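Side-chain contact in nitroreductase (Bacteroides fragilis NCTC 9343, PDB 3EK3), which binds FMN and probably acts as a nitroreductase-type oxidoreductase using NAD or NADP: residues D28-I33 with F51-N56. Numbering follows the deposited sequence. Where two conformers were deposited one is given.
Sequences DDLNAI and FTAVCN
The hydrogen bond from I33 N to D29 O, 2.9 Å long, belongs to the helical turn from which L30 reaches across to A53 and C55. No polar bond spans the contact: one leucine meets two small side chains, and together the segments bury 94 Å². L30 supplies about half of that area. Its CG lies anti to the backbone N (chi1 176°), which extends the side chain away from the helix, and the CD2 branch does most of the touching. CD2 meets C55 SG at 3.7 Å, tip to tip: the CG-CD2 bond and the CB-SG bond point at each other nearly end on, with angles of about 147° at CD2 and 156° at SG. The sulfur lies anti to its own carbonyl carbon, beside the backbone N. The same methyl lies 4.3 Å from A53 CB, and L30 CD1 stands only slightly farther from that CB, at 4.4 Å, so the alanine faces the fork of the leucine. A53 and C55 both direct their CB atoms at the helix, whereas V54 between them turns its own away, so the inward pattern of the strand carries on into the first loop residue. The contact is small because L30 alone of 28-33 touches 51-56; L30 CA lies 8.6 Å from A53 CA. Helix 27-38 packs on the end of strand 50-54, and L30 also rests on L167 of strand 160-168. Strand 50-54 pairs antiparallel with strand 96-102 on one side and parallel with a strand of the second subunit on the other, which continues the sheet across the dimer interface.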
ATOM      1  N   ASP A  28       0.514 -12.036  21.065  1.00 15.51           N
ATOM      2  CA  ASP A  28      -0.426 -10.904  21.099  0.50 15.04           C
ATOM      3  C   ASP A  28      -0.025  -9.807  20.098  1.00 16.74           C
ATOM      4  O   ASP A  28      -0.895  -9.250  19.382  1.00 15.13           O
ATOM      5  CB  ASP A  28      -0.686 -10.354  22.527  0.50 15.95           C
ATOM      6  CG  ASP A  28       0.573  -9.812  23.238  0.50 13.56           C
ATOM      7  OD1 ASP A  28       1.704  -9.957  22.733  0.50 18.65           O
ATOM      8  OD2 ASP A  28       0.415  -9.253  24.360  0.50 19.07           O
ATOM      9  N   ASP A  29       1.280  -9.534  19.997  1.00 15.30           N
ATOM     10  CA  ASP A  29       1.790  -8.563  19.010  1.00 14.57           C
ATOM     11  C   ASP A  29       1.560  -9.043  17.596  1.00 13.41           C
ATOM     12  O   ASP A  29       1.130  -8.272  16.746  1.00 13.18           O
ATOM     13  CB  ASP A  29       3.274  -8.286  19.218  1.00 14.50           C
ATOM     14  CG  ASP A  29       3.551  -7.499  20.504  1.00 18.56           C
ATOM     15  OD1 ASP A  29       2.615  -6.912  21.070  1.00 27.79           O
ATOM     16  OD2 ASP A  29       4.712  -7.465  20.941  1.00 26.26           O
ATOM     17  N   LEU A  30       1.817 -10.317  17.344  1.00 11.92           N
ATOM     18  CA  LEU A  30       1.592 -10.847  16.003  1.00 12.53           C
ATOM     19  C   LEU A  30       0.125 -10.678  15.668  1.00 13.13           C
ATOM     20  O   LEU A  30      -0.185 -10.173  14.609  1.00 12.97           O
ATOM     21  CB  LEU A  30       2.022 -12.302  15.889  1.00 12.06           C
ATOM     22  CG  LEU A  30       1.712 -12.926  14.536  1.00 15.02           C
ATOM     23  CD1 LEU A  30       2.422 -12.141  13.420  1.00 16.52           C
ATOM     24  CD2 LEU A  30       2.094 -14.402  14.538  1.00 15.22           C
ATOM     25  N   ASN A  31      -0.785 -11.038  16.581  1.00 14.32           N
ATOM     26  CA  ASN A  31      -2.223 -10.886  16.293  1.00 15.90           C
ATOM     27  C   ASN A  31      -2.640  -9.432  16.010  1.00 15.46           C
ATOM     28  O   ASN A  31      -3.417  -9.169  15.103  1.00 14.27           O
ATOM     29  CB  ASN A  31      -3.074 -11.431  17.428  1.00 16.67           C
ATOM     30  CG  ASN A  31      -3.043 -12.948  17.503  1.00 21.29           C
ATOM     31  OD1 ASN A  31      -2.960 -13.629  16.483  1.00 19.81           O
ATOM     32  ND2 ASN A  31      -3.175 -13.478  18.716  1.00 23.00           N
ATOM     33  N   ALA A  32      -2.086  -8.507  16.772  1.00 13.78           N
ATOM     34  CA  ALA A  32      -2.361  -7.068  16.593  1.00 14.43           C
ATOM     35  C   ALA A  32      -1.873  -6.588  15.241  1.00 12.26           C
ATOM     36  O   ALA A  32      -2.543  -5.776  14.580  1.00 13.62           O
ATOM     37  CB  ALA A  32      -1.690  -6.256  17.684  1.00 12.20           C
ATOM     38  N   ILE A  33      -0.697  -7.064  14.838  1.00 11.77           N
ATOM     39  CA  ILE A  33      -0.114  -6.691  13.538  1.00 11.41           C
ATOM     40  C   ILE A  33      -0.944  -7.271  12.380  1.00 13.42           C
ATOM     41  O   ILE A  33      -1.250  -6.578  11.417  1.00 10.66           O
ATOM     42  CB  ILE A  33       1.351  -7.191  13.443  1.00 12.35           C
ATOM     43  CG1 ILE A  33       2.256  -6.382  14.376  1.00 13.63           C
ATOM     44  CG2 ILE A  33       1.884  -7.111  12.036  1.00 13.57           C
ATOM     45  CD1 ILE A  33       3.640  -7.028  14.631  1.00 10.80           C
ATOM     46  N   PHE A  51      -3.373 -13.757   4.543  1.00 10.01           N
ATOM     47  CA  PHE A  51      -2.194 -13.451   5.314  1.00  9.36           C
ATOM     48  C   PHE A  51      -1.730 -14.741   5.983  1.00 11.19           C
ATOM     49  O   PHE A  51      -2.393 -15.224   6.890  1.00 11.43           O
ATOM     50  CB  PHE A  51      -2.527 -12.414   6.387  1.00 10.29           C
ATOM     51  CG  PHE A  51      -3.319 -11.211   5.882  1.00 11.72           C
ATOM     52  CD1 PHE A  51      -2.796 -10.375   4.942  1.00 18.04           C
ATOM     53  CD2 PHE A  51      -4.611 -10.952   6.345  1.00 14.98           C
ATOM     54  CE1 PHE A  51      -3.509  -9.261   4.499  1.00 16.88           C
ATOM     55  CE2 PHE A  51      -5.341  -9.835   5.894  1.00 16.04           C
ATOM     56  CZ  PHE A  51      -4.773  -9.004   4.942  1.00 10.30           C
ATOM     57  N   THR A  52      -0.611 -15.298   5.520  1.00 11.95           N
ATOM     58  CA  THR A  52      -0.079 -16.559   6.030  1.00 10.28           C
ATOM     59  C   THR A  52       1.168 -16.238   6.841  1.00 13.07           C
ATOM     60  O   THR A  52       2.231 -15.961   6.290  1.00 12.82           O
ATOM     61  CB  THR A  52       0.225 -17.565   4.879  1.00 10.14           C
ATOM     62  OG1 THR A  52      -0.948 -17.708   4.072  1.00 12.51           O
ATOM     63  CG2 THR A  52       0.583 -18.935   5.448  1.00 10.15           C
ATOM     64  N   ALA A  53       1.008 -16.215   8.166  1.00 11.69           N
ATOM     65  CA  ALA A  53       2.091 -15.879   9.064  1.00 11.06           C
ATOM     66  C   ALA A  53       2.884 -17.137   9.386  1.00 11.25           C
ATOM     67  O   ALA A  53       2.391 -18.037  10.056  1.00 12.53           O
ATOM     68  CB  ALA A  53       1.564 -15.220  10.347  1.00 11.04           C
ATOM     69  N   VAL A  54       4.115 -17.208   8.897  1.00 11.79           N
ATOM     70  CA  VAL A  54       4.962 -18.361   9.118  1.00  9.70           C
ATOM     71  C   VAL A  54       5.977 -18.029  10.209  1.00 13.20           C
ATOM     72  O   VAL A  54       6.829 -17.167  10.018  1.00 11.47           O
ATOM     73  CB  VAL A  54       5.700 -18.791   7.840  1.00 11.25           C
ATOM     74  CG1 VAL A  54       6.543 -20.077   8.085  1.00 10.06           C
ATOM     75  CG2 VAL A  54       4.697 -19.013   6.714  1.00 10.79           C
ATOM     76  N   CYS A  55       5.866 -18.733  11.338  1.00 12.86           N
ATOM     77  CA  CYS A  55       6.653 -18.469  12.526  1.00 13.22           C
ATOM     78  C   CYS A  55       7.646 -19.580  12.841  1.00 14.18           C
ATOM     79  O   CYS A  55       8.245 -19.588  13.887  1.00 15.93           O
ATOM     80  CB  CYS A  55       5.703 -18.320  13.692  1.00 12.32           C
ATOM     81  SG  CYS A  55       4.502 -17.012  13.459  1.00 17.11           S
ATOM     82  N   ASN A  56       7.832 -20.498  11.913  1.00 12.44           N
ATOM     83  CA  ASN A  56       8.606 -21.692  12.178  1.00 12.24           C
ATOM     84  C   ASN A  56       9.919 -21.595  11.399  1.00 11.85           C
ATOM     85  O   ASN A  56       9.923 -21.516  10.178  1.00 12.28           O
ATOM     86  CB  ASN A  56       7.764 -22.882  11.723  1.00 11.25           C
ATOM     87  CG  ASN A  56       8.381 -24.205  12.070  1.00 14.32           C
ATOM     88  OD1 ASN A  56       9.465 -24.528  11.615  1.00 12.47           O
ATOM     89  ND2 ASN A  56       7.691 -24.973  12.897  1.00 13.00           N
TER